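Local coordinates for protein peptidase (Yersinia bercovieri, PDB 5NYW) that is of unknown function but, as an ancestral proteasome beta-subunit (Anbu), belongs to the Ntn-hydrolase superfamily together with HslV and the 20S proteasome, at residues L[32-37]-L[57-62]; L[41-46]-L[196-201]; L[46-49]-L[54-57]; L[64-67]-L[72-75]. All blocks are in the same frame, centred on the assembly; numbering follows the deposited sequence.

Contact 1 of 4, residues L[32-37]-L[57-62]; sequences KLHLFQ and SIVSLL
Strand 33-37 runs past helix 57-62 with His34 nearest Val59 and Phe36 nearest Leu62, the CA atoms of the first pair 7.9 Å apart and those of the second 9.5 Å. Alternate strand residues therefore face the helix, one for each of two successive helical positions on its inner side. Val59 sets CG1 over one face of the His34 imidazole, 4.2 Å from the ring centroid and 16° off the ring normal, a CH-pi contact displaced a little toward the rim. That methyl is brought there by a chi1 of 168°, which places CG1 opposite the backbone N. One turn on, the far end of the Phe36 ring approaches the helix obliquely, with CZ 4.2 Å from Leu62 CB. The imidazole is not left to rotate, because its NE2 is hydrogen-bonded to Arg31 O. On the neighbouring strand 42-50, Phe36 also packs on Leu44 and Val46, while Leu62 leans on Thr90 of helix 80-98. The contact thus seats a helix of the alpha-beta-beta-alpha sandwich on the edge strand of its sheet within this chain. The segments meet through apolar and CH-pi packing, and the imidazole, tied at NE2, offers the helix a fixed flat surface.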
loop_
_atom_site.group_PDB
_atom_site.type_symbol
_atom_site.label_atom_id
_atom_site.label_comp_id
_atom_site.label_asym_id
_atom_site.label_seq_id
_atom_site.Cartn_x
_atom_site.Cartn_y
_atom_site.Cartn_z
ATOM N N LYS L 32 38.275 21.464 -1.199
ATOM C CA LYS L 32 37.122 21.270 -0.310
ATOM C C LYS L 32 36.603 22.607 0.229
ATOM O O LYS L 32 35.960 22.690 1.284
ATOM C CB LYS L 32 37.496 20.330 0.852
ATOM C CG LYS L 32 37.919 18.918 0.420
ATOM C CD LYS L 32 38.370 18.069 1.595
ATOM C CE LYS L 32 38.841 16.685 1.144
ATOM N NZ LYS L 32 37.794 15.863 0.460
ATOM N N LEU L 33 36.938 23.662 -0.495
ATOM C CA LEU L 33 36.455 24.996 -0.180
ATOM C C LEU L 33 36.141 25.714 -1.499
ATOM O O LEU L 33 37.046 26.014 -2.285
ATOM C CB LEU L 33 37.478 25.760 0.653
ATOM C CG LEU L 33 37.051 27.076 1.309
ATOM C CD1 LEU L 33 37.953 27.316 2.501
ATOM C CD2 LEU L 33 37.115 28.272 0.344
ATOM N N HIS L 34 34.864 25.993 -1.743
ATOM C CA HIS L 34 34.459 26.610 -3.003
ATOM C C HIS L 34 33.761 27.931 -2.736
ATOM O O HIS L 34 33.155 28.106 -1.679
ATOM C CB HIS L 34 33.575 25.644 -3.788
ATOM C CG HIS L 34 34.311 24.433 -4.278
ATOM N ND1 HIS L 34 34.930 24.388 -5.510
ATOM C CD2 HIS L 34 34.575 23.251 -3.683
ATOM C CE1 HIS L 34 35.512 23.213 -5.664
ATOM N NE2 HIS L 34 35.324 22.504 -4.566
ATOM N N LEU L 35 33.866 28.869 -3.677
ATOM C CA LEU L 35 33.402 30.242 -3.430
ATOM C C LEU L 35 32.270 30.684 -4.337
ATOM O O LEU L 35 32.294 30.432 -5.537
ATOM C CB LEU L 35 34.552 31.234 -3.596
ATOM C CG LEU L 35 35.605 31.374 -2.500
ATOM C CD1 LEU L 35 36.709 32.285 -3.000
ATOM C CD2 LEU L 35 35.000 31.914 -1.220
ATOM N N PHE L 36 31.292 31.381 -3.770
ATOM C CA PHE L 36 30.267 32.002 -4.603
ATOM C C PHE L 36 30.191 33.488 -4.291
ATOM O O PHE L 36 29.723 33.895 -3.216
ATOM C CB PHE L 36 28.900 31.322 -4.417
ATOM C CG PHE L 36 28.904 29.871 -4.800
ATOM C CD1 PHE L 36 29.382 28.909 -3.929
ATOM C CD2 PHE L 36 28.489 29.479 -6.058
ATOM C CE1 PHE L 36 29.400 27.572 -4.284
ATOM C CE2 PHE L 36 28.508 28.153 -6.433
ATOM C CZ PHE L 36 28.968 27.189 -5.543
ATOM N N GLN L 37 30.697 34.288 -5.230
ATOM C CA GLN L 37 30.915 35.696 -4.971
ATOM C C GLN L 37 30.304 36.654 -6.006
ATOM O O GLN L 37 30.494 36.486 -7.209
ATOM C CB GLN L 37 32.405 35.990 -4.869
ATOM C CG GLN L 37 32.633 37.464 -4.606
ATOM C CD GLN L 37 34.070 37.846 -4.502
ATOM O OE1 GLN L 37 34.956 37.124 -4.963
ATOM N NE2 GLN L 37 34.325 38.980 -3.858
ATOM N N SER L 57 29.168 16.801 -7.441
ATOM C CA SER L 57 27.946 17.003 -8.222
ATOM C C SER L 57 27.143 18.138 -7.634
ATOM O O SER L 57 26.632 18.978 -8.365
ATOM C CB SER L 57 27.072 15.735 -8.290
ATOM O OG SER L 57 27.395 14.918 -9.412
ATOM N N ILE L 58 27.061 18.177 -6.311
ATOM C CA ILE L 58 26.328 19.233 -5.627
ATOM C C ILE L 58 26.911 20.586 -6.013
ATOM O O ILE L 58 26.197 21.458 -6.511
ATOM C CB ILE L 58 26.381 19.036 -4.083
ATOM C CG1 ILE L 58 25.584 17.792 -3.702
ATOM C CG2 ILE L 58 25.815 20.238 -3.352
ATOM C CD1 ILE L 58 25.798 17.349 -2.302
ATOM N N VAL L 59 28.221 20.735 -5.852
ATOM C CA VAL L 59 28.887 21.972 -6.226
ATOM C C VAL L 59 28.740 22.259 -7.731
ATOM O O VAL L 59 28.406 23.377 -8.121
ATOM C CB VAL L 59 30.371 21.933 -5.847
ATOM C CG1 VAL L 59 31.121 23.087 -6.495
ATOM C CG2 VAL L 59 30.529 21.967 -4.332
ATOM N N SER L 60 28.917 21.245 -8.573
ATOM C CA SER L 60 28.807 21.466 -10.008
ATOM C C SER L 60 27.391 21.916 -10.390
ATOM O O SER L 60 27.242 22.839 -11.187
ATOM C CB SER L 60 29.194 20.203 -10.781
ATOM O OG SER L 60 30.598 20.018 -10.822
ATOM N N LEU L 61 26.364 21.292 -9.805
ATOM C CA LEU L 61 24.977 21.665 -10.083
ATOM C C LEU L 61 24.663 23.088 -9.598
ATOM O O LEU L 61 23.925 23.812 -10.254
ATOM C CB LEU L 61 23.984 20.664 -9.464
ATOM C CG LEU L 61 23.742 19.301 -10.138
ATOM C CD1 LEU L 61 22.760 18.470 -9.333
ATOM C CD2 LEU L 61 23.265 19.428 -11.584
ATOM N N LEU L 62 25.190 23.475 -8.437
ATOM C CA LEU L 62 24.980 24.830 -7.913
ATOM C C LEU L 62 25.633 25.895 -8.785
ATOM O O LEU L 62 25.057 26.967 -8.994
ATOM C CB LEU L 62 25.522 24.956 -6.495
ATOM C CG LEU L 62 24.742 24.231 -5.408
ATOM C CD1 LEU L 62 25.540 24.181 -4.122
ATOM C CD2 LEU L 62 23.441 24.951 -5.178
#

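Contact 2 of 4, residues L[41-46]-L[196-201]; sequences ERTLVV and MIYPLD
The interior between the two beta sheets of the Ntn-hydrolase sandwich is where Thr43 and Val45 meet Met196 and Tyr198. Strands 42-46 and 196-199 belong to different sheets; their axes come within 10.1 Å and run roughly antiparallel, at 147°, so side chains rather than backbones fill the gap. Thr43 meets the CD1-CE1 part of the Tyr198 ring obliquely: CB lies 3.8 Å from CE1 and the methyl CG2 is 4.0 Å from CD1. With Tyr198 CG anti to its backbone N (chi1 176°), the ring reaches across from its strand, and its phenol oxygen is held beyond the contact by Gln119 OE1 and Phe203 N. Next along, the extended thioether of Met196 lies along the facing strand and reaches Thr43 and Val45. Its CE touches Thr43 CG2 at 4.1 Å, and its SD lies 4.3 Å from Val45 CG2; Leu35 packs on the same side chain. Where strand 42-46 begins, Glu41 and Arg42 form a classic beta bulge opposite Gln38. Arg42 grips the Glu41 carboxylate side-on, NE to OE1 at 2.9 Å and NH2 to OE2 also at 2.9 Å, each oxygen using its syn lone pair. Its NH1 bonds Val77 O. The phenol hydroxyl thus has its partners beyond the contact and the arginine charge is matched by the adjacent Glu41, while Thr43 OG1, beside the tyrosine ring, has a weak bond back to Arg42 O; otherwise carbon and sulfur pack between the sheets.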
loop_
_atom_site.group_PDB
_atom_site.type_symbol
_atom_site.label_atom_id
_atom_site.label_comp_id
_atom_site.label_asym_id
_atom_site.label_seq_id
_atom_site.Cartn_x
_atom_site.Cartn_y
_atom_site.Cartn_z
ATOM N N GLU L 41 28.148 42.674 -2.916
ATOM C CA GLU L 41 26.802 42.214 -2.594
ATOM C C GLU L 41 26.689 40.905 -1.827
ATOM O O GLU L 41 25.854 40.775 -0.933
ATOM C CB GLU L 41 25.994 42.089 -3.881
ATOM C CG GLU L 41 24.509 41.913 -3.636
ATOM C CD GLU L 41 24.100 40.451 -3.589
ATOM O OE1 GLU L 41 24.754 39.643 -4.278
ATOM O OE2 GLU L 41 23.123 40.114 -2.883
ATOM N N ARG L 42 27.519 39.931 -2.177
ATOM C CA ARG L 42 27.382 38.608 -1.584
ATOM C C ARG L 42 28.638 37.759 -1.633
ATOM O O ARG L 42 29.386 37.802 -2.603
ATOM C CB ARG L 42 26.223 37.933 -2.320
ATOM C CG ARG L 42 26.112 36.444 -2.376
ATOM C CD ARG L 42 25.079 36.102 -3.479
ATOM N NE ARG L 42 23.935 37.008 -3.364
ATOM C CZ ARG L 42 22.667 36.634 -3.198
ATOM N NH1 ARG L 42 22.324 35.352 -3.182
ATOM N NH2 ARG L 42 21.730 37.555 -3.061
ATOM N N THR L 43 28.869 37.006 -0.555
ATOM C CA THR L 43 29.958 36.034 -0.472
ATOM C C THR L 43 29.536 34.764 0.270
ATOM O O THR L 43 29.252 34.790 1.462
ATOM C CB THR L 43 31.202 36.642 0.203
ATOM O OG1 THR L 43 31.683 37.725 -0.601
ATOM C CG2 THR L 43 32.311 35.602 0.316
ATOM N N LEU L 44 29.471 33.657 -0.452
ATOM C CA LEU L 44 29.067 32.378 0.118
ATOM C C LEU L 44 30.172 31.330 -0.035
ATOM O O LEU L 44 30.752 31.181 -1.119
ATOM C CB LEU L 44 27.790 31.887 -0.543
ATOM C CG LEU L 44 26.448 32.381 -0.011
ATOM C CD1 LEU L 44 26.293 33.887 -0.099
ATOM C CD2 LEU L 44 25.334 31.681 -0.781
ATOM N N VAL L 45 30.460 30.626 1.059
ATOM C CA VAL L 45 31.475 29.573 1.103
ATOM C C VAL L 45 30.858 28.210 1.382
ATOM O O VAL L 45 30.083 28.050 2.335
ATOM C CB VAL L 45 32.540 29.857 2.188
ATOM C CG1 VAL L 45 33.559 28.724 2.260
ATOM C CG2 VAL L 45 33.233 31.173 1.909
ATOM N N VAL L 46 31.214 27.230 0.557
ATOM C CA VAL L 46 30.750 25.863 0.756
ATOM C C VAL L 46 31.921 24.917 0.997
ATOM O O VAL L 46 32.855 24.868 0.192
ATOM C CB VAL L 46 29.958 25.361 -0.462
ATOM C CG1 VAL L 46 29.552 23.915 -0.258
ATOM C CG2 VAL L 46 28.727 26.236 -0.704
ATOM N N MET L 196 40.419 30.732 4.394
ATOM C CA MET L 196 39.932 32.062 4.084
ATOM C C MET L 196 39.462 32.833 5.310
ATOM O O MET L 196 38.859 32.268 6.214
ATOM C CB MET L 196 38.797 31.995 3.074
ATOM C CG MET L 196 38.143 33.332 2.878
ATOM S SD MET L 196 36.956 33.302 1.572
ATOM C CE MET L 196 36.032 34.791 1.948
ATOM N N ILE L 197 39.760 34.122 5.341
ATOM C CA ILE L 197 39.178 35.010 6.328
ATOM C C ILE L 197 38.180 35.939 5.634
ATOM O O ILE L 197 38.524 36.599 4.651
ATOM C CB ILE L 197 40.232 35.855 7.023
ATOM C CG1 ILE L 197 41.219 34.971 7.772
ATOM C CG2 ILE L 197 39.553 36.887 7.913
ATOM C CD1 ILE L 197 42.346 35.752 8.430
ATOM N N TYR L 198 36.941 35.961 6.120
ATOM C CA TYR L 198 35.937 36.890 5.615
ATOM C C TYR L 198 35.537 37.897 6.680
ATOM O O TYR L 198 34.805 37.566 7.621
ATOM C CB TYR L 198 34.679 36.165 5.140
ATOM C CG TYR L 198 33.619 37.158 4.704
ATOM C CD1 TYR L 198 33.631 37.704 3.422
ATOM C CD2 TYR L 198 32.636 37.592 5.592
ATOM C CE1 TYR L 198 32.682 38.626 3.036
ATOM C CE2 TYR L 198 31.694 38.511 5.216
ATOM C CZ TYR L 198 31.715 39.025 3.936
ATOM O OH TYR L 198 30.749 39.938 3.579
ATOM N N PRO L 199 36.008 39.135 6.544
ATOM C CA PRO L 199 35.594 40.196 7.477
ATOM C C PRO L 199 34.153 40.695 7.251
ATOM O O PRO L 199 33.680 40.778 6.114
ATOM C CB PRO L 199 36.622 41.306 7.226
ATOM C CG PRO L 199 37.186 41.033 5.875
ATOM C CD PRO L 199 37.087 39.558 5.632
ATOM N N LEU L 200 33.460 40.980 8.351
ATOM C CA LEU L 200 32.090 41.473 8.319
ATOM C C LEU L 200 31.920 42.659 7.369
ATOM O O LEU L 200 32.731 43.579 7.342
ATOM C CB LEU L 200 31.632 41.857 9.735
ATOM C CG LEU L 200 30.274 42.560 9.886
ATOM C CD1 LEU L 200 29.137 41.663 9.428
ATOM C CD2 LEU L 200 30.054 43.027 11.332
ATOM N N ASP L 201 30.871 42.581 6.560
ATOM C CA ASP L 201 30.459 43.643 5.643
ATOM C C ASP L 201 31.484 43.957 4.542
ATOM O O ASP L 201 31.340 44.946 3.833
ATOM C CB ASP L 201 30.113 44.934 6.399
ATOM C CG ASP L 201 28.872 44.796 7.266
ATOM O OD1 ASP L 201 27.962 44.037 6.881
ATOM O OD2 ASP L 201 28.758 45.522 8.282
#

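Contact 3 of 4, residues L[46-49]-L[54-57]; sequences VQSA and TTQS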
loop_
_atom_site.group_PDB
_atom_site.type_symbol
_atom_site.label_atom_id
_atom_site.label_comp_id
_atom_site.label_asym_id
_atom_site.label_seq_id
_atom_site.Cartn_x
_atom_site.Cartn_y
_atom_site.Cartn_z
ATOM N N VAL L 46 31.214 27.230 0.557
ATOM C CA VAL L 46 30.750 25.863 0.756
ATOM C C VAL L 46 31.921 24.917 0.997
ATOM O O VAL L 46 32.855 24.868 0.192
ATOM C CB VAL L 46 29.958 25.361 -0.462
ATOM C CG1 VAL L 46 29.552 23.915 -0.258
ATOM C CG2 VAL L 46 28.727 26.236 -0.704
ATOM N N GLN L 47 31.884 24.157 2.089
ATOM C CA GLN L 47 32.961 23.204 2.351
ATOM C C GLN L 47 32.482 21.760 2.274
ATOM O O GLN L 47 31.390 21.439 2.749
ATOM C CB GLN L 47 33.578 23.479 3.719
ATOM C CG GLN L 47 34.403 24.756 3.777
ATOM C CD GLN L 47 34.713 25.165 5.209
ATOM O OE1 GLN L 47 33.808 25.494 5.980
ATOM N NE2 GLN L 47 35.991 25.130 5.576
ATOM N N SER L 48 33.320 20.880 1.726
ATOM C CA SER L 48 32.886 19.521 1.434
ATOM C C SER L 48 33.624 18.459 2.222
ATOM O O SER L 48 34.853 18.518 2.409
ATOM C CB SER L 48 33.038 19.198 -0.056
ATOM O OG SER L 48 32.307 20.094 -0.857
ATOM N N ALA L 49 32.830 17.475 2.639
ATOM C CA ALA L 49 33.278 16.254 3.275
ATOM C C ALA L 49 32.347 15.105 2.892
ATOM O O ALA L 49 31.209 15.317 2.493
ATOM C CB ALA L 49 33.303 16.422 4.760
ATOM N N THR L 54 29.442 12.703 -4.595
ATOM C CA THR L 54 28.280 13.458 -4.144
ATOM C C THR L 54 28.528 14.964 -4.048
ATOM O O THR L 54 27.811 15.740 -4.664
ATOM C CB THR L 54 27.803 12.971 -2.777
ATOM O OG1 THR L 54 27.534 11.572 -2.841
ATOM C CG2 THR L 54 26.542 13.717 -2.362
ATOM N N THR L 55 29.553 15.386 -3.307
ATOM C CA THR L 55 29.766 16.824 -3.129
ATOM C C THR L 55 30.163 17.521 -4.435
ATOM O O THR L 55 29.728 18.649 -4.686
ATOM C CB THR L 55 30.814 17.128 -2.033
ATOM O OG1 THR L 55 32.118 16.667 -2.419
ATOM C CG2 THR L 55 30.393 16.508 -0.709
ATOM N N GLN L 56 30.971 16.872 -5.274
ATOM C CA GLN L 56 31.342 17.504 -6.540
ATOM C C GLN L 56 30.111 17.749 -7.411
ATOM O O GLN L 56 30.013 18.804 -8.038
ATOM C CB GLN L 56 32.348 16.666 -7.347
ATOM C CG GLN L 56 33.821 16.961 -7.156
ATOM C CD GLN L 56 34.668 16.229 -8.196
ATOM O OE1 GLN L 56 34.173 15.342 -8.871
ATOM N NE2 GLN L 56 35.923 16.633 -8.359
ATOM N N SER L 57 29.168 16.801 -7.441
ATOM C CA SER L 57 27.946 17.003 -8.222
ATOM C C SER L 57 27.143 18.138 -7.634
ATOM O O SER L 57 26.632 18.978 -8.365
ATOM C CB SER L 57 27.072 15.735 -8.290
ATOM O OG SER L 57 27.395 14.918 -9.412
HETATM O O HOH W 1 33.282 18.721 -3.220
#
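Ser48 lays its CB and OG against the side chain of Thr55, where strand 46-49 faces the first turns of helix 52-65. The CA atoms of the two residues are only 6.2 Å apart, a spacing that small side chains can fill. Ser48 OG sits 3.5 Å from Thr55 CB, and Ser48 CB is 3.6 Å from Thr55 OG1, so the two groups lie alongside each other. Their hydroxyls, 3.8 Å apart from Ser48 OG to Thr55 OG1, are probably bridged by a water instead. It is 2.9 Å from Ser48 OG and 2.5 Å from Thr55 OG1, the latter so short that the water's exact position is doubtful. Thr55 holds OG1 between its backbone N and carbonyl carbon (chi1 66°), which leaves CG2 to lean on the strand backbone, 3.5 Å from Ala49 O. The Ala49 methyl points the other way and packs on Thr1, the N-terminal residue, which occupies the place of the nucleophile in proteasome beta-subunits. On the helix, Gln56 and Ser57 turn elsewhere: Gln56 OE1 accepts from Glu138 N, and Ser57 OG bonds Tyr81 OH, both of a second subunit. What results is a close strand-to-helix junction in which small side chains touch directly, oxygen against carbon as well as carbon against carbon, while a water, its place uncertain, probably bridges the two buried hydroxyls.

Contact 4 of 4, residues L[64-67]-L[72-75]; sequences RRCL and TNLM. With SO4 (sulfate ion), chain B.
Asn73 OD1 takes the backbone N-H of Met75 at 2.7 Å, in the plane of its carbonyl, closing an Asx turn whose amide lies against Arg65 and Cys66. Asn73 CG stands between its own backbone N and carbonyl carbon (chi1 62°), which folds the amide back far enough for OD1 to reach Met75 N. The other end of that amide faces the chain at Arg65: ND2 gives a weak, bent bond of 2.9 Å to Arg65 O, at 124°, and a second weak one to Asp68 O. The flat group also rests on the backbone, with Asn73 CG 3.6 Å from Cys66 CA. Asn73 N is in turn bonded to Asn76 OD1. Beside the amide, the Cys66 sulfur lies against the Asx turn. SG is 3.4 Å from Met75 CG, a tight approach, and 3.9 Å from Leu74 CB; beyond that, the leucine side chain packs into helix 80-98 on Ala83, Leu86 and Leu87. Arg65 shares in the contact through its carbonyl and CB, but its guanidinium leads away to a salt bridge with Glu93. A sulfate, probably from the crystallisation liquor, stands at the guanidinium edge, with NE 3.5 Å from O3 in a weak though nearly straight bond (167°). Arg64 NH1 comes within 3.7 Å of sulfate O2. The Asn73 amide thus works at both ends, its oxygen shaping the turn and its nitrogen weakly tying that turn to the preceding chain, while the two arginines would favour an anion alongside.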
loop_
_atom_site.group_PDB
_atom_site.type_symbol
_atom_site.label_atom_id
_atom_site.label_comp_id
_atom_site.label_asym_id
_atom_site.label_seq_id
_atom_site.Cartn_x
_atom_site.Cartn_y
_atom_site.Cartn_z
ATOM N N ARG L 64 26.442 25.595 -12.030
ATOM C CA ARG L 64 25.775 25.639 -13.329
ATOM C C ARG L 64 24.468 26.432 -13.271
ATOM O O ARG L 64 24.167 27.223 -14.165
ATOM C CB ARG L 64 25.504 24.209 -13.831
ATOM C CG ARG L 64 26.138 23.853 -15.173
ATOM C CD ARG L 64 25.504 24.630 -16.310
ATOM N NE ARG L 64 24.109 24.978 -16.024
ATOM C CZ ARG L 64 23.349 25.777 -16.772
ATOM N NH1 ARG L 64 22.097 26.034 -16.407
ATOM N NH2 ARG L 64 23.839 26.320 -17.875
ATOM N N ARG L 65 23.712 26.240 -12.199
ATOM C CA ARG L 65 22.426 26.895 -12.053
ATOM C C ARG L 65 22.532 28.390 -11.722
ATOM O O ARG L 65 21.568 29.131 -11.883
ATOM C CB ARG L 65 21.612 26.158 -10.994
ATOM C CG ARG L 65 21.111 24.817 -11.502
ATOM C CD ARG L 65 20.602 23.914 -10.390
ATOM N NE ARG L 65 20.227 22.605 -10.915
ATOM C CZ ARG L 65 19.916 21.558 -10.163
ATOM N NH1 ARG L 65 19.922 21.653 -8.839
ATOM N NH2 ARG L 65 19.607 20.417 -10.737
ATOM N N CYS L 66 23.696 28.825 -11.255
ATOM C CA CYS L 66 23.953 30.245 -11.029
ATOM C C CYS L 66 23.999 31.055 -12.328
ATOM O O CYS L 66 23.894 32.286 -12.309
ATOM C CB CYS L 66 25.258 30.429 -10.257
ATOM S SG CYS L 66 25.081 30.265 -8.467
ATOM N N LEU L 67 24.226 30.369 -13.446
ATOM C CA LEU L 67 24.265 31.022 -14.756
ATOM C C LEU L 67 22.879 31.117 -15.392
ATOM O O LEU L 67 22.719 31.720 -16.452
ATOM C CB LEU L 67 25.216 30.288 -15.700
ATOM C CG LEU L 67 26.684 30.257 -15.277
ATOM C CD1 LEU L 67 27.482 29.435 -16.271
ATOM C CD2 LEU L 67 27.217 31.662 -15.177
ATOM N N THR L 72 15.788 29.414 -9.456
ATOM C CA THR L 72 16.292 29.813 -8.153
ATOM C C THR L 72 17.720 29.253 -7.972
ATOM O O THR L 72 17.955 28.057 -8.155
ATOM C CB THR L 72 15.333 29.375 -7.023
ATOM O OG1 THR L 72 15.972 29.553 -5.750
ATOM C CG2 THR L 72 14.895 27.918 -7.203
ATOM N N ASN L 73 18.672 30.122 -7.629
ATOM C CA ASN L 73 20.061 29.699 -7.469
ATOM C C ASN L 73 20.746 30.505 -6.382
ATOM O O ASN L 73 20.162 31.441 -5.845
ATOM C CB ASN L 73 20.842 29.826 -8.787
ATOM C CG ASN L 73 20.927 31.259 -9.293
ATOM O OD1 ASN L 73 21.313 32.168 -8.558
ATOM N ND2 ASN L 73 20.563 31.465 -10.553
ATOM N N LEU L 74 22.000 30.172 -6.092
ATOM C CA LEU L 74 22.716 30.794 -4.977
ATOM C C LEU L 74 22.992 32.281 -5.200
ATOM O O LEU L 74 23.380 32.980 -4.273
ATOM C CB LEU L 74 24.032 30.047 -4.722
ATOM C CG LEU L 74 23.894 28.678 -4.038
ATOM C CD1 LEU L 74 25.233 27.977 -3.872
ATOM C CD2 LEU L 74 23.253 28.861 -2.666
ATOM N N MET L 75 22.765 32.771 -6.414
ATOM C CA MET L 75 22.989 34.183 -6.702
ATOM C C MET L 75 21.740 35.038 -6.511
ATOM O O MET L 75 21.838 36.262 -6.387
ATOM C CB MET L 75 23.536 34.347 -8.114
ATOM C CG MET L 75 24.861 33.631 -8.241
ATOM S SD MET L 75 26.093 34.197 -7.049
ATOM C CE MET L 75 26.570 35.758 -7.770
HETATM S S SO4 B . 19.149 22.490 -14.643
HETATM O O1 SO4 B . 18.063 22.354 -13.672
HETATM O O2 SO4 B . 19.560 23.895 -14.721
HETATM O O3 SO4 B . 20.307 21.678 -14.244
HETATM O O4 SO4 B . 18.654 22.035 -15.945
#

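Contacts 1, 3 and 4 lie along helix 52-65 and into the chain that follows: contact 3 is centred about 7 Å from contact 1, which is about 10 Å from contact 4. Contact 2 leaves from the same strand as contact 3 but toward the other sheet, its centre about 18 Å away. The sheet joins contacts 1 and 2 directly: His34 N meets Val46 O at 3.0 Å and Phe36 N meets Leu44 O at 2.7 Å. Contacts 2 and 4 are joined by Arg42 NH1, 2.8 Å from Leu74 O. Lys32, in the first segment of contact 1, reaches Thr1 through its NZ, hydrogen-bonded to Thr1 OG1, so contacts 1 and 3 both border the N-terminal threonine.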